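Local coordinates for protein VipE (Legionella pneumophila subsp. pneumophila str. Philadelphia 1, PDB 4QN8) that is of unknown molecular function but is named as a Legionella effector, of which this mostly helical chain is the N-terminal part, at residues A[64-69]-A[105-110]; A[22-27]-A[79-84]; A[111-116]-A[148-153]. One frame throughout, in Å; residues are numbered along the deposited sequence.

Contact 1: residues A[64-69]-A[105-110]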
loop_
_atom_site.group_PDB
_atom_site.type_symbol
_atom_site.label_atom_id
_atom_site.label_comp_id
_atom_site.label_asym_id
_atom_site.label_seq_id
_atom_site.Cartn_x
_atom_site.Cartn_y
_atom_site.Cartn_z
ATOM N N ASP A 64 1.027 4.375 7.791
ATOM C CA ASP A 64 1.185 4.007 9.196
ATOM C C ASP A 64 0.887 2.519 9.375
ATOM O O ASP A 64 1.598 1.813 10.101
ATOM C CB ASP A 64 0.287 4.885 10.076
ATOM C CG ASP A 64 0.584 4.735 11.561
ATOM O OD1 ASP A 64 1.683 5.145 12.003
ATOM O OD2 ASP A 64 -0.286 4.213 12.288
ATOM N N PHE A 65 -0.155 2.044 8.697
ATOM C CA PHE A 65 -0.542 0.626 8.767
ATOM C C PHE A 65 0.553 -0.277 8.214
ATOM O O PHE A 65 0.934 -1.262 8.850
ATOM C CB PHE A 65 -1.838 0.398 7.992
ATOM C CG PHE A 65 -2.313 -1.030 7.987
ATOM C CD1 PHE A 65 -3.108 -1.512 9.012
ATOM C CD2 PHE A 65 -1.995 -1.873 6.926
ATOM C CE1 PHE A 65 -3.577 -2.833 8.994
ATOM C CE2 PHE A 65 -2.440 -3.187 6.906
ATOM C CZ PHE A 65 -3.235 -3.665 7.946
ATOM N N VAL A 66 1.070 0.056 7.037
ATOM C CA VAL A 66 2.127 -0.751 6.441
ATOM C C VAL A 66 3.397 -0.668 7.286
ATOM O O VAL A 66 4.077 -1.674 7.499
ATOM C CB VAL A 66 2.388 -0.321 4.990
ATOM C CG1 VAL A 66 3.591 -1.071 4.411
ATOM C CG2 VAL A 66 1.128 -0.574 4.160
ATOM N N LEU A 67 3.688 0.518 7.817
ATOM C CA LEU A 67 4.877 0.708 8.666
ATOM C C LEU A 67 4.836 -0.201 9.892
ATOM O O LEU A 67 5.876 -0.559 10.472
ATOM C CB LEU A 67 4.956 2.166 9.127
ATOM C CG LEU A 67 6.228 2.672 9.793
ATOM C CD1 LEU A 67 7.386 2.578 8.807
ATOM C CD2 LEU A 67 6.036 4.109 10.231
ATOM N N THR A 68 3.626 -0.585 10.272
ATOM C CA THR A 68 3.382 -1.380 11.469
ATOM C C THR A 68 3.361 -2.883 11.184
ATOM O O THR A 68 3.969 -3.673 11.919
ATOM C CB THR A 68 2.041 -0.941 12.147
ATOM O OG1 THR A 68 2.092 0.465 12.425
ATOM C CG2 THR A 68 1.806 -1.694 13.445
ATOM N N ILE A 69 2.666 -3.282 10.120
ATOM C CA ILE A 69 2.568 -4.698 9.773
ATOM C C ILE A 69 3.768 -5.203 8.956
ATOM O O ILE A 69 4.218 -6.350 9.117
ATOM C CB ILE A 69 1.227 -5.018 9.043
ATOM C CG1 ILE A 69 1.018 -6.528 8.898
ATOM C CG2 ILE A 69 1.175 -4.382 7.670
ATOM C CD1 ILE A 69 0.750 -7.236 10.203
ATOM N N LYS A 105 -0.578 0.154 -3.375
ATOM C CA LYS A 105 0.529 1.065 -3.669
ATOM C C LYS A 105 1.514 1.106 -2.497
ATOM O O LYS A 105 2.743 1.078 -2.687
ATOM C CB LYS A 105 0.040 2.483 -4.001
ATOM C CG LYS A 105 1.199 3.477 -4.109
ATOM C CD LYS A 105 0.866 4.685 -4.974
ATOM C CE LYS A 105 -0.082 5.635 -4.269
ATOM N NZ LYS A 105 -0.452 6.774 -5.189
ATOM N N ALA A 106 0.989 1.141 -1.281
ATOM C CA ALA A 106 1.875 1.212 -0.121
ATOM C C ALA A 106 2.674 -0.067 0.116
ATOM O O ALA A 106 3.850 -0.006 0.465
ATOM C CB ALA A 106 1.125 1.610 1.130
ATOM N N PHE A 107 2.041 -1.224 -0.059
ATOM C CA PHE A 107 2.752 -2.490 0.076
ATOM C C PHE A 107 3.857 -2.598 -0.974
ATOM O O PHE A 107 4.977 -3.033 -0.663
ATOM C CB PHE A 107 1.781 -3.663 -0.055
ATOM C CG PHE A 107 1.440 -4.310 1.254
ATOM C CD1 PHE A 107 0.690 -3.638 2.205
ATOM C CD2 PHE A 107 1.870 -5.592 1.526
ATOM C CE1 PHE A 107 0.383 -4.230 3.413
ATOM C CE2 PHE A 107 1.564 -6.197 2.736
ATOM C CZ PHE A 107 0.823 -5.504 3.683
ATOM N N LEU A 108 3.554 -2.208 -2.207
ATOM C CA LEU A 108 4.564 -2.243 -3.271
ATOM C C LEU A 108 5.732 -1.317 -2.937
ATOM O O LEU A 108 6.899 -1.693 -3.088
ATOM C CB LEU A 108 3.950 -1.867 -4.631
ATOM C CG LEU A 108 4.867 -1.760 -5.859
ATOM C CD1 LEU A 108 5.609 -3.061 -6.113
ATOM C CD2 LEU A 108 4.029 -1.415 -7.091
ATOM N N ALA A 109 5.415 -0.105 -2.483
ATOM C CA ALA A 109 6.444 0.858 -2.078
ATOM C C ALA A 109 7.307 0.342 -0.927
ATOM O O ALA A 109 8.507 0.605 -0.878
ATOM C CB ALA A 109 5.814 2.189 -1.703
ATOM N N PHE A 110 6.696 -0.372 0.005
ATOM C CA PHE A 110 7.434 -0.882 1.151
ATOM C C PHE A 110 8.382 -1.972 0.685
ATOM O O PHE A 110 9.542 -2.046 1.118
ATOM C CB PHE A 110 6.454 -1.432 2.179
ATOM C CG PHE A 110 7.100 -1.922 3.434
ATOM C CD1 PHE A 110 7.373 -1.043 4.475
ATOM C CD2 PHE A 110 7.429 -3.258 3.579
ATOM C CE1 PHE A 110 7.959 -1.496 5.648
ATOM C CE2 PHE A 110 8.011 -3.724 4.755
ATOM C CZ PHE A 110 8.278 -2.839 5.791
#

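Contact 2: residues A[22-27]-A[79-84]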
loop_
_atom_site.group_PDB
_atom_site.type_symbol
_atom_site.label_atom_id
_atom_site.label_comp_id
_atom_site.label_asym_id
_atom_site.label_seq_id
_atom_site.Cartn_x
_atom_site.Cartn_y
_atom_site.Cartn_z
ATOM N N GLY A 22 -0.077 -14.932 5.783
ATOM C CA GLY A 22 -0.517 -14.943 4.397
ATOM C C GLY A 22 -1.716 -15.825 4.126
ATOM O O GLY A 22 -2.025 -16.134 2.965
ATOM N N THR A 23 -2.418 -16.221 5.184
ATOM C CA THR A 23 -3.585 -17.078 5.015
ATOM C C THR A 23 -4.856 -16.322 4.654
ATOM O O THR A 23 -5.880 -16.939 4.373
ATOM C CB THR A 23 -3.855 -17.927 6.266
ATOM O OG1 THR A 23 -4.096 -17.065 7.386
ATOM C CG2 THR A 23 -2.671 -18.808 6.549
ATOM N N ILE A 24 -4.801 -14.993 4.682
ATOM C CA ILE A 24 -5.997 -14.193 4.391
ATOM C C ILE A 24 -6.648 -14.636 3.078
ATOM O O ILE A 24 -5.962 -14.822 2.072
ATOM C CB ILE A 24 -5.660 -12.687 4.369
ATOM C CG1 ILE A 24 -6.936 -11.843 4.262
ATOM C CG2 ILE A 24 -4.659 -12.354 3.268
ATOM C CD1 ILE A 24 -6.730 -10.372 4.643
ATOM N N SER A 25 -7.964 -14.856 3.092
ATOM C CA SER A 25 -8.649 -15.389 1.916
ATOM C C SER A 25 -8.738 -14.332 0.839
ATOM O O SER A 25 -8.510 -13.145 1.115
ATOM C CB SER A 25 -10.053 -15.868 2.277
ATOM O OG SER A 25 -10.876 -14.769 2.642
ATOM N N ASN A 26 -9.052 -14.735 -0.394
ATOM C CA ASN A 26 -9.257 -13.728 -1.437
ATOM C C ASN A 26 -10.387 -12.761 -1.049
ATOM O O ASN A 26 -10.311 -11.554 -1.315
ATOM C CB ASN A 26 -9.567 -14.384 -2.794
ATOM C CG ASN A 26 -8.337 -14.962 -3.462
ATOM O OD1 ASN A 26 -7.204 -14.662 -3.070
ATOM N ND2 ASN A 26 -8.552 -15.798 -4.489
ATOM N N GLU A 27 -11.441 -13.283 -0.431
ATOM C CA GLU A 27 -12.579 -12.421 -0.079
ATOM C C GLU A 27 -12.215 -11.387 0.965
ATOM O O GLU A 27 -12.595 -10.221 0.856
ATOM C CB GLU A 27 -13.787 -13.218 0.420
ATOM C CG GLU A 27 -14.506 -13.992 -0.667
ATOM C CD GLU A 27 -13.768 -15.258 -1.019
ATOM O OE1 GLU A 27 -14.021 -15.814 -2.111
ATOM O OE2 GLU A 27 -12.936 -15.700 -0.188
ATOM N N HIS A 79 6.175 -10.459 -0.539
ATOM C CA HIS A 79 6.114 -10.427 -2.006
ATOM C C HIS A 79 4.799 -11.025 -2.495
ATOM O O HIS A 79 4.147 -10.497 -3.395
ATOM C CB HIS A 79 7.283 -11.175 -2.631
ATOM C CG HIS A 79 7.317 -11.065 -4.117
ATOM N ND1 HIS A 79 7.781 -9.937 -4.759
ATOM C CD2 HIS A 79 6.904 -11.914 -5.087
ATOM C CE1 HIS A 79 7.673 -10.107 -6.069
ATOM N NE2 HIS A 79 7.139 -11.294 -6.293
ATOM N N GLN A 80 4.420 -12.135 -1.874
ATOM C CA GLN A 80 3.214 -12.885 -2.234
ATOM C C GLN A 80 1.986 -12.022 -1.945
ATOM O O GLN A 80 1.079 -11.914 -2.778
ATOM C CB GLN A 80 3.198 -14.168 -1.393
ATOM C CG GLN A 80 2.203 -15.244 -1.747
ATOM C CD GLN A 80 2.400 -16.476 -0.857
ATOM O OE1 GLN A 80 2.328 -16.377 0.374
ATOM N NE2 GLN A 80 2.678 -17.633 -1.473
ATOM N N LEU A 81 1.960 -11.381 -0.780
ATOM C CA LEU A 81 0.833 -10.507 -0.444
ATOM C C LEU A 81 0.720 -9.366 -1.449
ATOM O O LEU A 81 -0.365 -9.070 -1.944
ATOM C CB LEU A 81 0.951 -9.934 0.972
ATOM C CG LEU A 81 0.618 -10.851 2.148
ATOM C CD1 LEU A 81 0.982 -10.157 3.457
ATOM C CD2 LEU A 81 -0.852 -11.244 2.137
ATOM N N THR A 82 1.841 -8.739 -1.776
ATOM C CA THR A 82 1.802 -7.619 -2.715
ATOM C C THR A 82 1.290 -8.052 -4.095
ATOM O O THR A 82 0.502 -7.336 -4.741
ATOM C CB THR A 82 3.193 -6.994 -2.824
ATOM O OG1 THR A 82 3.563 -6.501 -1.532
ATOM C CG2 THR A 82 3.204 -5.830 -3.824
ATOM N N SER A 83 1.711 -9.223 -4.545
ATOM C CA SER A 83 1.258 -9.723 -5.845
ATOM C C SER A 83 -0.241 -9.995 -5.852
ATOM O O SER A 83 -0.934 -9.685 -6.833
ATOM C CB SER A 83 1.998 -11.009 -6.226
ATOM O OG SER A 83 3.360 -10.743 -6.491
ATOM N N ARG A 84 -0.736 -10.577 -4.765
ATOM C CA ARG A 84 -2.162 -10.824 -4.642
ATOM C C ARG A 84 -2.934 -9.523 -4.631
ATOM O O ARG A 84 -3.984 -9.414 -5.261
ATOM C CB ARG A 84 -2.467 -11.614 -3.371
ATOM C CG ARG A 84 -1.995 -13.031 -3.417
ATOM C CD ARG A 84 -2.313 -13.696 -2.106
ATOM N NE ARG A 84 -3.746 -13.967 -1.958
ATOM C CZ ARG A 84 -4.328 -14.184 -0.781
ATOM N NH1 ARG A 84 -3.604 -14.132 0.333
ATOM N NH2 ARG A 84 -5.630 -14.438 -0.711
HETATM O O HOH W 1 -0.661 -15.055 0.698
#

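Contact 3: residues A[111-116]-A[148-153]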
loop_
_atom_site.group_PDB
_atom_site.type_symbol
_atom_site.label_atom_id
_atom_site.label_comp_id
_atom_site.label_asym_id
_atom_site.label_seq_id
_atom_site.Cartn_x
_atom_site.Cartn_y
_atom_site.Cartn_z
ATOM N N GLU A 111 7.891 -2.829 -0.200
ATOM C CA GLU A 111 8.752 -3.864 -0.744
ATOM C C GLU A 111 9.870 -3.248 -1.570
ATOM O O GLU A 111 11.003 -3.749 -1.546
ATOM C CB GLU A 111 7.979 -4.918 -1.558
ATOM C CG GLU A 111 8.826 -6.184 -1.784
ATOM C CD GLU A 111 8.160 -7.196 -2.699
ATOM O OE1 GLU A 111 6.942 -7.063 -2.958
ATOM O OE2 GLU A 111 8.854 -8.148 -3.142
HETATM N N MSE A 112 9.591 -2.170 -2.304
HETATM C CA MSE A 112 10.656 -1.547 -3.080
HETATM C C MSE A 112 11.669 -0.845 -2.186
HETATM O O MSE A 112 12.854 -0.720 -2.548
HETATM C CB MSE A 112 10.086 -0.576 -4.109
HETATM C CG MSE A 112 9.235 -1.277 -5.144
HETATM SE SE MSE A 112 8.318 -0.001 -6.259
HETATM C CE MSE A 112 9.808 0.565 -7.372
ATOM N N ALA A 113 11.223 -0.407 -1.016
ATOM C CA ALA A 113 12.121 0.308 -0.115
ATOM C C ALA A 113 13.151 -0.632 0.481
ATOM O O ALA A 113 14.307 -0.253 0.706
ATOM C CB ALA A 113 11.333 0.981 0.985
ATOM N N HIS A 114 12.738 -1.865 0.737
ATOM C CA HIS A 114 13.576 -2.756 1.538
ATOM C C HIS A 114 14.082 -3.945 0.752
ATOM O O HIS A 114 15.155 -4.470 1.035
ATOM C CB HIS A 114 12.815 -3.208 2.791
ATOM C CG HIS A 114 12.427 -2.073 3.685
ATOM N ND1 HIS A 114 13.353 -1.277 4.313
ATOM C CD2 HIS A 114 11.211 -1.575 4.031
ATOM C CE1 HIS A 114 12.733 -0.337 5.011
ATOM N NE2 HIS A 114 11.431 -0.504 4.854
ATOM N N TYR A 115 13.307 -4.369 -0.240
ATOM C CA TYR A 115 13.703 -5.507 -1.058
ATOM C C TYR A 115 13.531 -5.174 -2.537
ATOM O O TYR A 115 12.741 -5.814 -3.224
ATOM C CB TYR A 115 12.858 -6.726 -0.699
ATOM C CG TYR A 115 12.843 -7.045 0.779
ATOM C CD1 TYR A 115 13.935 -7.652 1.389
ATOM C CD2 TYR A 115 11.753 -6.712 1.566
ATOM C CE1 TYR A 115 13.930 -7.923 2.729
ATOM C CE2 TYR A 115 11.736 -7.001 2.927
ATOM C CZ TYR A 115 12.824 -7.597 3.494
ATOM O OH TYR A 115 12.837 -7.887 4.847
ATOM N N PRO A 116 14.282 -4.181 -3.033
ATOM C CA PRO A 116 14.008 -3.685 -4.393
ATOM C C PRO A 116 14.214 -4.701 -5.518
ATOM O O PRO A 116 13.470 -4.644 -6.498
ATOM C CB PRO A 116 14.995 -2.519 -4.551
ATOM C CG PRO A 116 16.050 -2.757 -3.540
ATOM C CD PRO A 116 15.356 -3.414 -2.377
ATOM N N PRO A 148 7.804 8.971 -3.729
ATOM C CA PRO A 148 7.671 9.626 -2.421
ATOM C C PRO A 148 7.320 8.643 -1.308
ATOM O O PRO A 148 7.698 8.834 -0.140
ATOM C CB PRO A 148 6.513 10.616 -2.638
ATOM C CG PRO A 148 5.766 10.084 -3.813
ATOM C CD PRO A 148 6.808 9.468 -4.696
ATOM N N ILE A 149 6.592 7.594 -1.664
ATOM C CA ILE A 149 6.188 6.628 -0.666
ATOM C C ILE A 149 7.394 5.742 -0.319
ATOM O O ILE A 149 7.646 5.455 0.855
ATOM C CB ILE A 149 5.001 5.793 -1.155
ATOM C CG1 ILE A 149 3.953 6.735 -1.754
ATOM C CG2 ILE A 149 4.389 5.026 -0.000
ATOM C CD1 ILE A 149 2.730 6.024 -2.206
ATOM N N ILE A 150 8.148 5.325 -1.339
ATOM C CA ILE A 150 9.372 4.557 -1.108
ATOM C C ILE A 150 10.309 5.364 -0.210
ATOM O O ILE A 150 10.890 4.832 0.740
ATOM C CB ILE A 150 10.100 4.217 -2.438
ATOM C CG1 ILE A 150 9.232 3.285 -3.301
ATOM C CG2 ILE A 150 11.462 3.601 -2.180
ATOM C CD1 ILE A 150 9.688 3.215 -4.767
ATOM N N ALA A 151 10.432 6.660 -0.490
ATOM C CA ALA A 151 11.348 7.514 0.272
ATOM C C ALA A 151 10.918 7.613 1.736
ATOM O O ALA A 151 11.752 7.710 2.645
ATOM C CB ALA A 151 11.429 8.900 -0.352
ATOM N N PHE A 152 9.610 7.570 1.958
ATOM C CA PHE A 152 9.078 7.615 3.313
ATOM C C PHE A 152 9.491 6.385 4.101
ATOM O O PHE A 152 9.932 6.481 5.245
ATOM C CB PHE A 152 7.548 7.724 3.299
ATOM C CG PHE A 152 6.920 7.506 4.651
ATOM C CD1 PHE A 152 6.854 8.540 5.567
ATOM C CD2 PHE A 152 6.419 6.262 5.011
ATOM C CE1 PHE A 152 6.295 8.344 6.826
ATOM C CE2 PHE A 152 5.865 6.054 6.268
ATOM C CZ PHE A 152 5.795 7.100 7.174
ATOM N N PHE A 153 9.334 5.216 3.497
ATOM C CA PHE A 153 9.686 3.981 4.186
ATOM C C PHE A 153 11.188 3.865 4.417
ATOM O O PHE A 153 11.637 3.241 5.387
ATOM C CB PHE A 153 9.140 2.779 3.412
ATOM C CG PHE A 153 7.647 2.626 3.516
ATOM C CD1 PHE A 153 7.017 2.693 4.752
ATOM C CD2 PHE A 153 6.873 2.433 2.387
ATOM C CE1 PHE A 153 5.642 2.553 4.858
ATOM C CE2 PHE A 153 5.490 2.304 2.486
ATOM C CZ PHE A 153 4.873 2.363 3.721
HETATM O O HOH W 2 9.957 1.241 6.559
#

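Contact 1: residues A[64-69]-A[105-110]
Val-66 on helix 58-69 spreads its two methyl groups over three residues of helix 103-114. CG2 lies 3.7 Å from Ala-106 CB and equally close to Phe-107 CD1, so it fits between a small residue and the CD1-CE1 side of the Phe-107 ring. CG1 turns the other way along the partner helix and meets Phe-110 CB at 3.6 Å, touching the first ring carbons as well. The split follows from the valine torsion: CG1 stands anti to the backbone N (chi1 174°), while CG2 takes the position beside that nitrogen. A beta-branched residue suits the place because both branches leave one carbon and can reach positions 106, 107 and 110 together.

The helix segments run in roughly the same direction, crossing at -47° with their axes 9.8 Å apart. Val-66 and Phe-107 form the nearest backbone pair, and the methyl-sized Ala-106 lets the valine come close to the helix surface. One turn beyond Val-66, Ile-69 adds a looser contact, its CG2 lying 4.2 Å from Phe-107 CZ. Phe-107 thus meets Val-66 and Ile-69, one turn apart, and its ring also touches Leu-78, Thr-82 and Met-85 of helix 75-88.

All five touching residues are buried, and Phe-153 of helix 135-154 also touches Val-66. The groups that meet are purely hydrocarbon, which implies that this pair of helices is held by the hydrophobic effect and by the fit of branched and aromatic shapes, with apolar contacts alone between the segments.

Contact 2: residues A[22-27]-A[79-84]
The turn that leaves helix 6-20 and enters helix 26-32 passes beside helix 75-88, with Gly-22 CA 6.7 Å from Leu-81 CA and the chains farther apart at Asn-26 and Arg-84. Arg-84 carries the contact. Its guanidinium grips the carbonyl of Ile-24 end-on, NH1 and NH2 both donating to the one oxygen; the shorter bond, from NH2 to Ile-24 O, is 2.8 Å. NH2 has its second hydrogen for Asn-26 OD1, also at 2.8 Å and nearly straight at 176°. Both acceptors lie in the guanidinium plane, although the amide plane of Asn-26 is turned 46° from it. A bend at chi3 (73°) turns NE off the line of the extended carbons before it.

Water 1 bonds to three groups, accepting from Arg-84 NH1 at 3.1 Å and donating to Gly-22 O and Gln-80 OE1. Gly-22 leaves helical geometry after helix 6-20 with positive phi, a conformation easy for a residue without a side chain, and its bareness lets the turn come close to helix 75-88. Beside the polar groups, Ile-24 CG2 packs 4.1 Å from Leu-81 CD2 and 3.6 Å from Arg-84 NH1, while Leu-19 of helix 6-20 touches both Ile-24 and Leu-81. Ser-25 caps the next helix through Glu-28 N.

A long, multidentate arginine suits a partly buried turn that offers a backbone carbonyl and an amide oxygen close together. Its partners here are neutral, so the positive charge is probably spread over oxygen dipoles, and several directional bonds would fix the guanidinium's rotation.

Contact 3: residues A[111-116]-A[148-153]
This is a near-surface helix-helix contact, mainly apolar, between the C-terminal end of helix 103-114 and the last turns of helix 135-154. The backbones come close, Ala-113 CA lying 5.2 Å from Ile-150 CA, and alanine suits that spot because only a methyl has to fit. Its CB lies 3.7 Å from Phe-153 CB, and it also meets Ile-150 CG2 more loosely.

Ile-150 divides its branches between two neighbours. CG2, anti to the backbone N, faces Ala-113, whereas CG1 carries CD1 toward the selenomethionine at position 112. That residue has two conformers; in the one described, chi3 is bent (75°) and Met-112 CE lies 3.7 Å from Ile-150 CD1, with SE also in touch. A flexible, unbranched chain can adapt to such a methyl.

At its solvent-facing side, by exposed His-114, the contact turns polar. Water 2 sits at the ring edge of His-114, in its plane and 2.9 Å from NE2, and donates to Phe-153 O, so an imidazole nitrogen and a backbone carbonyl are joined through solvent. Ala-113 CB stands on one face of the same ring, displaced toward its rim.

Beyond the pair, Phe-110 of helix 103-114 meets both His-114 and Phe-153 edge-to-face. The pair touches Val-66 and Leu-67 of helix 58-69 through Phe-153, and Ala-119 of helix 116-119 through Met-112.

Helix 103-114 is shared by contacts 1 and 3, whose centres lie only 9 Å apart. Phe-153 links them directly: its CD2 packs 3.6 Å from Phe-110 CA. Contact 2 stands farther out, about 14 Å from the centre of contact 1, yet helix 75-88 brings it into touch with the same core, where Thr-82 OG1 lies 3.6 Å from Phe-107 CD2. Contacts 2 and 3 are 19 Å apart between centres, but His-79 ND1 and Glu-111 OE2 approach to 2.6 Å in a probable hydrogen bond. Together they join a buried apolar centre to a polar turn and to a helix pair bridged by water.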